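Local coordinates for protein ancestral congerin Con-anc (PDB 3AK0) that probably binds beta-galactoside sugars as a fish galectin, an ancestral form of the congerins, and holds a galactose-containing glycan in the crystal, at residues V35-D40 against H113-F118; L18-V23 against F86-T91; E6-T11 against F118-L123. One frame throughout, in Å; residues are numbered along the deposited sequence.

Contact 1. Residues V35-D40 against H113-F118; sequences VGESTD and HGDEAF
F118 turns its CG anti to its own carbonyl carbon (chi1 -56°), and this brings the ring against the corner at G36, where V35 and E37 meet it from two directions. V35 has CG1 anti to the backbone N (chi1 175°), which lays that methyl across the root of the ring, 3.8 Å from F118 CB; the two side chains cross at about a right angle. E37 behaves differently. Its chain is bent at chi2 (79°), folding the carboxylate back until OE2 stands 3.6 Å from F118 CD1, at the ring edge and in its plane, where the aromatic C-H groups carry the slightly positive side of the ring.

The same oxygen is also hydrated. One water donates to E37 OE2 at 2.7 Å and to the carbonyl O of A117; a second, 2.8 Å from E37 OE2, donates to it and to D115 OD1. The carboxylates themselves come no closer than 4.4 Å, between E37 OE2 and D115 OD1, and the second water probably eases the repulsion between them. E37 OE1 has a partner of its own, the hydroxyl of S41. Beyond the corner, S38 OG accepts from the backbone N of D40 in an ST turn, while E37 and S38 together face S41 as a classic beta bulge.

With V35, F92 and F97 around it, the F118 ring packs in the interior of the galectin beta-sandwich. The corner itself links strand 30-35 to strand 41-52, and G36 bonds through its backbone to N119 and F120 of strand 117-125.

Contact 2. Residues L18-V23 against F86-T91; sequences LTVGGV and FQITIT
The ring of F86 lies against the glycine pair of the neighbouring strand: G22 N sits 3.7 Å above its plane, offset toward the rim, and G21 C is over the same face. CE1 of F86 comes to 3.5 Å from G22 C, a closeness helped by the lack of a side chain on G22. A chi1 of 74° sets CG of F86 between its backbone N and carbonyl carbon, from where the ring reaches across to the glycines; F31 meets the ring as well.

Six backbone hydrogen bonds join the strands in antiparallel register, two for each of the pairs L18-I90, V20-I88 and G22-F86. These are inner strands of the five-stranded sheet in the galectin beta-sandwich, with 96-100 beyond 85-92 and 127-134 beyond 18-24. L18, V20, I88 and I90 face the interior, where V35, I33, L44 and I46 of the other sheet receive them. Within this row V20 and I88 lie side by side, pointing the same way, the CG2 methyl of V20 beside CG1 of I88.

T19, Q87 and T89 occupy the other face. In the non-hydrogen-bonded pair T19-T89 the hydroxyls meet, T19 OG1 to T89 OG1 at 2.8 Å, with either able to donate. T19 CG2 instead turns to Q87, touching the amide oxygen OE1 at 3.6 Å.

Contact 3. Residues E6-T11 against F118-L123; sequences EVKNIT and FNFIYL
I10 and I121 make a close-packed part of this contact, their CD1 methyls meeting at 3.6 Å as the side chains cross at a slant. CG1 of I121 is anti to its carbonyl carbon (chi1 -55°), which directs CG1, and the extended chi2 beyond it, toward I10; I10 CG2 presses on the N119 carbonyl at 3.5 Å from N119 O. V7 adds its branched carbon to the I121 face. Its backbone forms the central antiparallel hydrogen-bonded pair: V7 N gives to I121 O at 2.8 Å with a nearly straight N-H, and I121 N returns a bond to V7 O.

The other face is mixed but also snug where E6 meets F120. E6 runs alongside Y122, its CG near Y122 CB, and brings OE1 to the edge of the F120 ring, 3.6 Å from F120 CZ and in the ring plane, with carboxylate and ring planes 67° apart. The loose, solvent side begins at K8, which passes F120 with its CB and then runs outward, fully extended. Near the corner at N9 the regular pairing gives way. N119 O takes a bond from I10 N at 3.0 Å, the donor lying 46° above the carbonyl plane, and a weak one from N9 N. A water is held between N9 N and N119 OD1, accepting from the former and donating to the latter.

Strand 117-125 carries both 6-8 and 10-13 along one side, while its N119 and F120 form a classic beta bulge facing G36 at the end of strand 30-35. Strand 6-8 also pairs antiparallel with a strand of the second subunit, so the sheet continues across the dimer interface.

Contact 2 is the regular core of the sandwich, two inner strands of one sheet bonded along their length, whereas contacts 1 and 3, joined by backbone bonds at G36, share F118 and strand 117-125 in the other sheet, their centres about 9 Å apart. Contact 1 is a buried corner with no direct hydrogen bond across it, depending on an aromatic ring and water; contact 3 is partly buried, apolar toward the interior, charged and hydrated toward solvent, and reaches the second subunit. The sheets meet where V35 of contact 1 packs on L18 and I90, and where L18 touches I121 of contact 3.

Contact 1. Residues V35-D40 against H113-F118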
loop_
_atom_site.group_PDB
_atom_site.type_symbol
_atom_site.label_atom_id
_atom_site.label_comp_id
_atom_site.label_asym_id
_atom_site.label_seq_id
_atom_site.Cartn_x
_atom_site.Cartn_y
_atom_site.Cartn_z
ATOM N N VAL A 35 -7.480 -0.325 -10.405
ATOM C CA VAL A 35 -6.161 0.176 -10.777
ATOM C C VAL A 35 -6.362 1.292 -11.785
ATOM O O VAL A 35 -7.070 1.128 -12.772
ATOM C CB VAL A 35 -5.290 -0.931 -11.457
ATOM C CG1 VAL A 35 -3.960 -0.344 -11.958
ATOM C CG2 VAL A 35 -5.064 -2.126 -10.502
ATOM N N GLY A 36 -5.702 2.430 -11.547
ATOM C CA GLY A 36 -5.852 3.539 -12.475
ATOM C C GLY A 36 -5.121 4.773 -11.977
ATOM O O GLY A 36 -3.899 4.719 -11.736
ATOM N N GLU A 37 -5.858 5.887 -11.868
ATOM C CA GLU A 37 -5.267 7.153 -11.481
ATOM C C GLU A 37 -5.927 7.818 -10.271
ATOM O O GLU A 37 -5.281 8.665 -9.614
ATOM C CB GLU A 37 -5.296 8.115 -12.672
ATOM C CG GLU A 37 -4.575 7.580 -13.904
ATOM C CD GLU A 37 -5.370 6.567 -14.733
ATOM O OE1 GLU A 37 -6.627 6.671 -14.795
ATOM O OE2 GLU A 37 -4.735 5.730 -15.426
ATOM N N SER A 38 -7.192 7.489 -10.007
ATOM C CA SER A 38 -7.917 7.999 -8.817
ATOM C C SER A 38 -9.219 7.218 -8.682
ATOM O O SER A 38 -9.535 6.339 -9.517
ATOM C CB SER A 38 -8.245 9.488 -8.982
ATOM O OG SER A 38 -9.225 9.625 -9.999
ATOM N N THR A 39 -10.017 7.582 -7.678
ATOM C CA THR A 39 -11.313 6.913 -7.497
ATOM C C THR A 39 -12.224 7.045 -8.714
ATOM O O THR A 39 -13.240 6.329 -8.787
ATOM C CB THR A 39 -11.947 7.106 -6.142
ATOM O OG1 THR A 39 -12.187 8.492 -5.939
ATOM C CG2 THR A 39 -11.030 6.559 -5.043
ATOM N N ASP A 40 -11.953 7.992 -9.625
ATOM C CA ASP A 40 -12.967 8.593 -10.500
ATOM C C ASP A 40 -12.400 8.123 -11.886
ATOM O O ASP A 40 -13.007 8.331 -12.931
ATOM C CB ASP A 40 -12.990 10.112 -10.521
ATOM C CG ASP A 40 -13.702 10.714 -9.343
ATOM O OD1 ASP A 40 -14.784 10.207 -8.957
ATOM O OD2 ASP A 40 -13.171 11.724 -8.829
ATOM N N HIS A 113 -6.982 2.365 -22.675
ATOM C CA HIS A 113 -6.283 3.623 -22.974
ATOM C C HIS A 113 -4.860 3.383 -23.419
ATOM O O HIS A 113 -4.132 4.313 -23.781
ATOM C CB HIS A 113 -6.308 4.528 -21.738
ATOM C CG HIS A 113 -7.689 4.745 -21.206
ATOM N ND1 HIS A 113 -8.606 5.545 -21.850
ATOM C CD2 HIS A 113 -8.321 4.235 -20.122
ATOM C CE1 HIS A 113 -9.743 5.528 -21.179
ATOM N NE2 HIS A 113 -9.600 4.738 -20.127
ATOM N N GLY A 114 -4.451 2.118 -23.397
ATOM C CA GLY A 114 -3.134 1.740 -23.861
ATOM C C GLY A 114 -2.022 2.409 -23.098
ATOM O O GLY A 114 -1.034 2.861 -23.696
ATOM N N ASP A 115 -2.177 2.455 -21.778
ATOM C CA ASP A 115 -1.211 3.123 -20.948
ATOM C C ASP A 115 -0.111 2.177 -20.515
ATOM O O ASP A 115 -0.318 0.958 -20.399
ATOM C CB ASP A 115 -1.931 3.760 -19.756
ATOM C CG ASP A 115 -2.546 5.102 -20.118
ATOM O OD1 ASP A 115 -3.691 5.322 -19.731
ATOM O OD2 ASP A 115 -1.883 5.926 -20.816
ATOM N N GLU A 116 1.078 2.745 -20.307
ATOM C CA GLU A 116 2.271 1.956 -19.954
ATOM C C GLU A 116 2.595 2.002 -18.461
ATOM O O GLU A 116 3.563 1.364 -18.030
ATOM C CB GLU A 116 3.488 2.480 -20.719
ATOM C CG GLU A 116 3.503 2.188 -22.201
ATOM C CD GLU A 116 4.624 2.949 -22.938
ATOM O OE1 GLU A 116 5.527 3.546 -22.290
ATOM O OE2 GLU A 116 4.570 2.963 -24.178
ATOM N N ALA A 117 1.776 2.711 -17.684
ATOM C CA ALA A 117 1.980 2.855 -16.252
ATOM C C ALA A 117 0.691 3.339 -15.620
ATOM O O ALA A 117 -0.104 4.027 -16.275
ATOM C CB ALA A 117 3.109 3.871 -15.977
ATOM N N PHE A 118 0.488 2.970 -14.354
ATOM C CA PHE A 118 -0.645 3.479 -13.562
ATOM C C PHE A 118 -0.115 3.919 -12.211
ATOM O O PHE A 118 0.995 3.524 -11.823
ATOM C CB PHE A 118 -1.717 2.393 -13.376
ATOM C CG PHE A 118 -2.188 1.857 -14.674
ATOM C CD1 PHE A 118 -3.112 2.570 -15.425
ATOM C CD2 PHE A 118 -1.597 0.710 -15.208
ATOM C CE1 PHE A 118 -3.484 2.133 -16.704
ATOM C CE2 PHE A 118 -1.987 0.253 -16.474
ATOM C CZ PHE A 118 -2.922 0.981 -17.226
HETATM O O HOH W 1 -2.241 5.863 -16.394
HETATM O O HOH W 2 -5.610 4.609 -17.885
#

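Contact 2. Residues L18-V23 against F86-T91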
loop_
_atom_site.group_PDB
_atom_site.type_symbol
_atom_site.label_atom_id
_atom_site.label_comp_id
_atom_site.label_asym_id
_atom_site.label_seq_id
_atom_site.Cartn_x
_atom_site.Cartn_y
_atom_site.Cartn_z
ATOM N N LEU A 18 1.836 -6.647 -9.686
ATOM C CA LEU A 18 1.169 -6.086 -8.527
ATOM C C LEU A 18 0.346 -7.178 -7.857
ATOM O O LEU A 18 -0.574 -7.735 -8.470
ATOM C CB LEU A 18 0.265 -4.931 -8.991
ATOM C CG LEU A 18 -0.702 -4.390 -7.945
ATOM C CD1 LEU A 18 0.031 -3.717 -6.792
ATOM C CD2 LEU A 18 -1.643 -3.409 -8.619
ATOM N N THR A 19 0.649 -7.477 -6.603
ATOM C CA THR A 19 -0.112 -8.463 -5.846
ATOM C C THR A 19 -0.851 -7.769 -4.731
ATOM O O THR A 19 -0.260 -6.971 -4.026
ATOM C CB THR A 19 0.791 -9.591 -5.282
ATOM O OG1 THR A 19 1.465 -10.245 -6.369
ATOM C CG2 THR A 19 -0.035 -10.610 -4.475
ATOM N N VAL A 20 -2.152 -8.025 -4.639
ATOM C CA VAL A 20 -2.976 -7.487 -3.546
ATOM C C VAL A 20 -3.565 -8.666 -2.781
ATOM O O VAL A 20 -4.087 -9.585 -3.391
ATOM C CB VAL A 20 -4.095 -6.543 -4.075
ATOM C CG1 VAL A 20 -3.511 -5.322 -4.757
ATOM C CG2 VAL A 20 -4.985 -7.253 -5.030
ATOM N N GLY A 21 -3.443 -8.650 -1.451
ATOM C CA GLY A 21 -3.944 -9.746 -0.639
ATOM C C GLY A 21 -4.744 -9.192 0.510
ATOM O O GLY A 21 -4.548 -8.056 0.904
ATOM N N GLY A 22 -5.674 -9.994 1.021
ATOM C CA GLY A 22 -6.485 -9.558 2.158
ATOM C C GLY A 22 -7.438 -10.649 2.583
ATOM O O GLY A 22 -7.233 -11.812 2.293
ATOM N N VAL A 23 -8.488 -10.253 3.292
ATOM C CA VAL A 23 -9.456 -11.178 3.863
ATOM C C VAL A 23 -10.842 -10.716 3.456
ATOM O O VAL A 23 -11.171 -9.546 3.618
ATOM C CB VAL A 23 -9.359 -11.241 5.401
ATOM C CG1 VAL A 23 -10.370 -12.222 5.929
ATOM C CG2 VAL A 23 -7.966 -11.667 5.848
ATOM N N PHE A 86 -7.702 -13.911 0.431
ATOM C CA PHE A 86 -7.501 -13.960 -1.014
ATOM C C PHE A 86 -6.209 -13.267 -1.396
ATOM O O PHE A 86 -5.721 -12.398 -0.672
ATOM C CB PHE A 86 -8.667 -13.232 -1.708
ATOM C CG PHE A 86 -8.601 -11.735 -1.576
ATOM C CD1 PHE A 86 -9.148 -11.078 -0.463
ATOM C CD2 PHE A 86 -8.002 -10.960 -2.587
ATOM C CE1 PHE A 86 -9.082 -9.686 -0.343
ATOM C CE2 PHE A 86 -7.906 -9.567 -2.464
ATOM C CZ PHE A 86 -8.445 -8.927 -1.350
ATOM N N GLN A 87 -5.674 -13.617 -2.574
ATOM C CA GLN A 87 -4.662 -12.773 -3.198
ATOM C C GLN A 87 -4.762 -12.902 -4.705
ATOM O O GLN A 87 -5.079 -13.985 -5.220
ATOM C CB GLN A 87 -3.232 -13.032 -2.685
ATOM C CG GLN A 87 -2.600 -14.348 -3.037
ATOM C CD GLN A 87 -1.135 -14.397 -2.582
ATOM O OE1 GLN A 87 -0.220 -13.955 -3.299
ATOM N NE2 GLN A 87 -0.912 -14.929 -1.390
ATOM N N ILE A 88 -4.575 -11.771 -5.386
ATOM C CA ILE A 88 -4.560 -11.727 -6.840
ATOM C C ILE A 88 -3.307 -10.989 -7.314
ATOM O O ILE A 88 -2.792 -10.112 -6.598
ATOM C CB ILE A 88 -5.852 -11.067 -7.426
ATOM C CG1 ILE A 88 -5.917 -9.580 -7.102
ATOM C CG2 ILE A 88 -7.144 -11.793 -6.970
ATOM C CD1 ILE A 88 -6.980 -8.818 -7.887
ATOM N N THR A 89 -2.834 -11.335 -8.517
ATOM C CA THR A 89 -1.662 -10.699 -9.109
ATOM C C THR A 89 -2.045 -10.125 -10.462
ATOM O O THR A 89 -2.588 -10.838 -11.315
ATOM C CB THR A 89 -0.489 -11.671 -9.240
ATOM O OG1 THR A 89 -0.066 -12.059 -7.913
ATOM C CG2 THR A 89 0.679 -11.020 -9.932
ATOM N N ILE A 90 -1.784 -8.824 -10.617
ATOM C CA ILE A 90 -2.109 -8.076 -11.844
ATOM C C ILE A 90 -0.847 -7.688 -12.599
ATOM O O ILE A 90 0.119 -7.183 -12.017
ATOM C CB ILE A 90 -2.934 -6.816 -11.483
ATOM C CG1 ILE A 90 -4.238 -7.259 -10.795
ATOM C CG2 ILE A 90 -3.272 -5.994 -12.743
ATOM C CD1 ILE A 90 -4.988 -6.176 -9.980
ATOM N N THR A 91 -0.875 -7.929 -13.912
ATOM C CA THR A 91 0.174 -7.465 -14.803
ATOM C C THR A 91 -0.502 -6.863 -16.014
ATOM O O THR A 91 -1.704 -6.982 -16.152
ATOM C CB THR A 91 1.083 -8.599 -15.306
ATOM O OG1 THR A 91 0.283 -9.642 -15.883
ATOM C CG2 THR A 91 1.860 -9.170 -14.161
#

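Contact 3. Residues E6-T11 against F118-L123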
loop_
_atom_site.group_PDB
_atom_site.type_symbol
_atom_site.label_atom_id
_atom_site.label_comp_id
_atom_site.label_asym_id
_atom_site.label_seq_id
_atom_site.Cartn_x
_atom_site.Cartn_y
_atom_site.Cartn_z
ATOM N N GLU A 6 -6.845 3.372 -0.183
ATOM C CA GLU A 6 -6.388 4.030 -1.418
ATOM C C GLU A 6 -4.882 4.100 -1.359
ATOM O O GLU A 6 -4.318 4.507 -0.339
ATOM C CB GLU A 6 -6.959 5.449 -1.530
ATOM C CG GLU A 6 -8.487 5.436 -1.565
ATOM C CD GLU A 6 -9.131 6.799 -1.753
ATOM O OE1 GLU A 6 -8.451 7.736 -2.216
ATOM O OE2 GLU A 6 -10.336 6.932 -1.436
ATOM N N VAL A 7 -4.227 3.717 -2.446
ATOM C CA VAL A 7 -2.784 3.790 -2.524
ATOM C C VAL A 7 -2.497 4.730 -3.676
ATOM O O VAL A 7 -2.800 4.425 -4.812
ATOM C CB VAL A 7 -2.137 2.412 -2.787
ATOM C CG1 VAL A 7 -0.571 2.560 -2.722
ATOM C CG2 VAL A 7 -2.610 1.387 -1.765
ATOM N N LYS A 8 -1.925 5.877 -3.342
ATOM C CA LYS A 8 -1.701 6.950 -4.284
ATOM C C LYS A 8 -0.210 7.058 -4.609
ATOM O O LYS A 8 0.642 6.850 -3.746
ATOM C CB LYS A 8 -2.236 8.238 -3.652
ATOM C CG LYS A 8 -2.147 9.477 -4.488
ATOM C CD LYS A 8 -2.520 10.666 -3.642
ATOM C CE LYS A 8 -2.357 11.956 -4.410
ATOM N NZ LYS A 8 -2.682 13.132 -3.565
ATOM N N ASN A 9 0.101 7.369 -5.867
ATOM C CA ASN A 9 1.465 7.586 -6.350
ATOM C C ASN A 9 2.285 6.321 -6.280
ATOM O O ASN A 9 3.459 6.353 -5.988
ATOM C CB ASN A 9 2.198 8.676 -5.558
ATOM C CG ASN A 9 1.604 10.048 -5.748
ATOM O OD1 ASN A 9 1.745 10.917 -4.874
ATOM N ND2 ASN A 9 0.947 10.271 -6.880
ATOM N N ILE A 10 1.638 5.195 -6.526
ATOM C CA ILE A 10 2.359 3.934 -6.669
ATOM C C ILE A 10 2.875 3.869 -8.107
ATOM O O ILE A 10 2.224 4.374 -9.030
ATOM C CB ILE A 10 1.431 2.751 -6.250
ATOM C CG1 ILE A 10 2.197 1.432 -6.122
ATOM C CG2 ILE A 10 0.218 2.634 -7.157
ATOM C CD1 ILE A 10 1.515 0.416 -5.193
ATOM N N THR A 11 4.063 3.316 -8.307
ATOM C CA THR A 11 4.647 3.292 -9.646
ATOM C C THR A 11 4.515 1.895 -10.219
ATOM O O THR A 11 5.335 1.023 -9.946
ATOM C CB THR A 11 6.122 3.765 -9.631
ATOM O OG1 THR A 11 6.174 5.086 -9.081
ATOM C CG2 THR A 11 6.701 3.780 -11.047
ATOM N N PHE A 118 0.488 2.970 -14.354
ATOM C CA PHE A 118 -0.645 3.479 -13.562
ATOM C C PHE A 118 -0.115 3.919 -12.211
ATOM O O PHE A 118 0.995 3.524 -11.823
ATOM C CB PHE A 118 -1.717 2.393 -13.376
ATOM C CG PHE A 118 -2.188 1.857 -14.674
ATOM C CD1 PHE A 118 -3.112 2.570 -15.425
ATOM C CD2 PHE A 118 -1.597 0.710 -15.208
ATOM C CE1 PHE A 118 -3.484 2.133 -16.704
ATOM C CE2 PHE A 118 -1.987 0.253 -16.474
ATOM C CZ PHE A 118 -2.922 0.981 -17.226
ATOM N N ASN A 119 -0.891 4.723 -11.497
ATOM C CA ASN A 119 -0.346 5.342 -10.295
ATOM C C ASN A 119 -1.244 5.233 -9.070
ATOM O O ASN A 119 -0.926 5.796 -8.018
ATOM C CB ASN A 119 0.022 6.804 -10.563
ATOM C CG ASN A 119 -1.123 7.593 -11.148
ATOM O OD1 ASN A 119 -1.983 8.082 -10.426
ATOM N ND2 ASN A 119 -1.111 7.771 -12.481
ATOM N N PHE A 120 -2.345 4.501 -9.176
ATOM C CA PHE A 120 -3.365 4.522 -8.116
ATOM C C PHE A 120 -4.026 3.157 -8.023
ATOM O O PHE A 120 -4.368 2.563 -9.060
ATOM C CB PHE A 120 -4.404 5.610 -8.409
ATOM C CG PHE A 120 -5.418 5.798 -7.324
ATOM C CD1 PHE A 120 -5.157 6.677 -6.271
ATOM C CD2 PHE A 120 -6.650 5.145 -7.376
ATOM C CE1 PHE A 120 -6.097 6.868 -5.256
ATOM C CE2 PHE A 120 -7.605 5.340 -6.367
ATOM C CZ PHE A 120 -7.320 6.189 -5.311
ATOM N N ILE A 121 -4.157 2.639 -6.797
ATOM C CA ILE A 121 -4.959 1.417 -6.562
ATOM C C ILE A 121 -5.934 1.727 -5.422
ATOM O O ILE A 121 -5.617 2.481 -4.509
ATOM C CB ILE A 121 -4.051 0.218 -6.118
ATOM C CG1 ILE A 121 -2.928 -0.021 -7.128
ATOM C CG2 ILE A 121 -4.892 -1.087 -5.830
ATOM C CD1 ILE A 121 -1.682 -0.623 -6.501
ATOM N N TYR A 122 -7.133 1.146 -5.463
ATOM C CA TYR A 122 -7.938 1.183 -4.256
ATOM C C TYR A 122 -8.839 -0.014 -4.147
ATOM O O TYR A 122 -9.175 -0.650 -5.155
ATOM C CB TYR A 122 -8.713 2.505 -4.122
ATOM C CG TYR A 122 -10.008 2.626 -4.884
ATOM C CD1 TYR A 122 -11.224 2.540 -4.218
ATOM C CD2 TYR A 122 -10.015 2.906 -6.253
ATOM C CE1 TYR A 122 -12.430 2.690 -4.886
ATOM C CE2 TYR A 122 -11.213 3.064 -6.928
ATOM C CZ TYR A 122 -12.420 2.943 -6.236
ATOM O OH TYR A 122 -13.646 3.070 -6.882
ATOM N N LEU A 123 -9.233 -0.324 -2.912
ATOM C CA LEU A 123 -10.161 -1.412 -2.682
ATOM C C LEU A 123 -11.486 -0.778 -2.288
ATOM O O LEU A 123 -11.525 0.235 -1.575
ATOM C CB LEU A 123 -9.641 -2.351 -1.565
ATOM C CG LEU A 123 -10.499 -3.570 -1.176
ATOM C CD1 LEU A 123 -9.588 -4.578 -0.551
ATOM C CD2 LEU A 123 -11.649 -3.176 -0.224
HETATM O O HOH W 3 -1.851 8.844 -7.787
#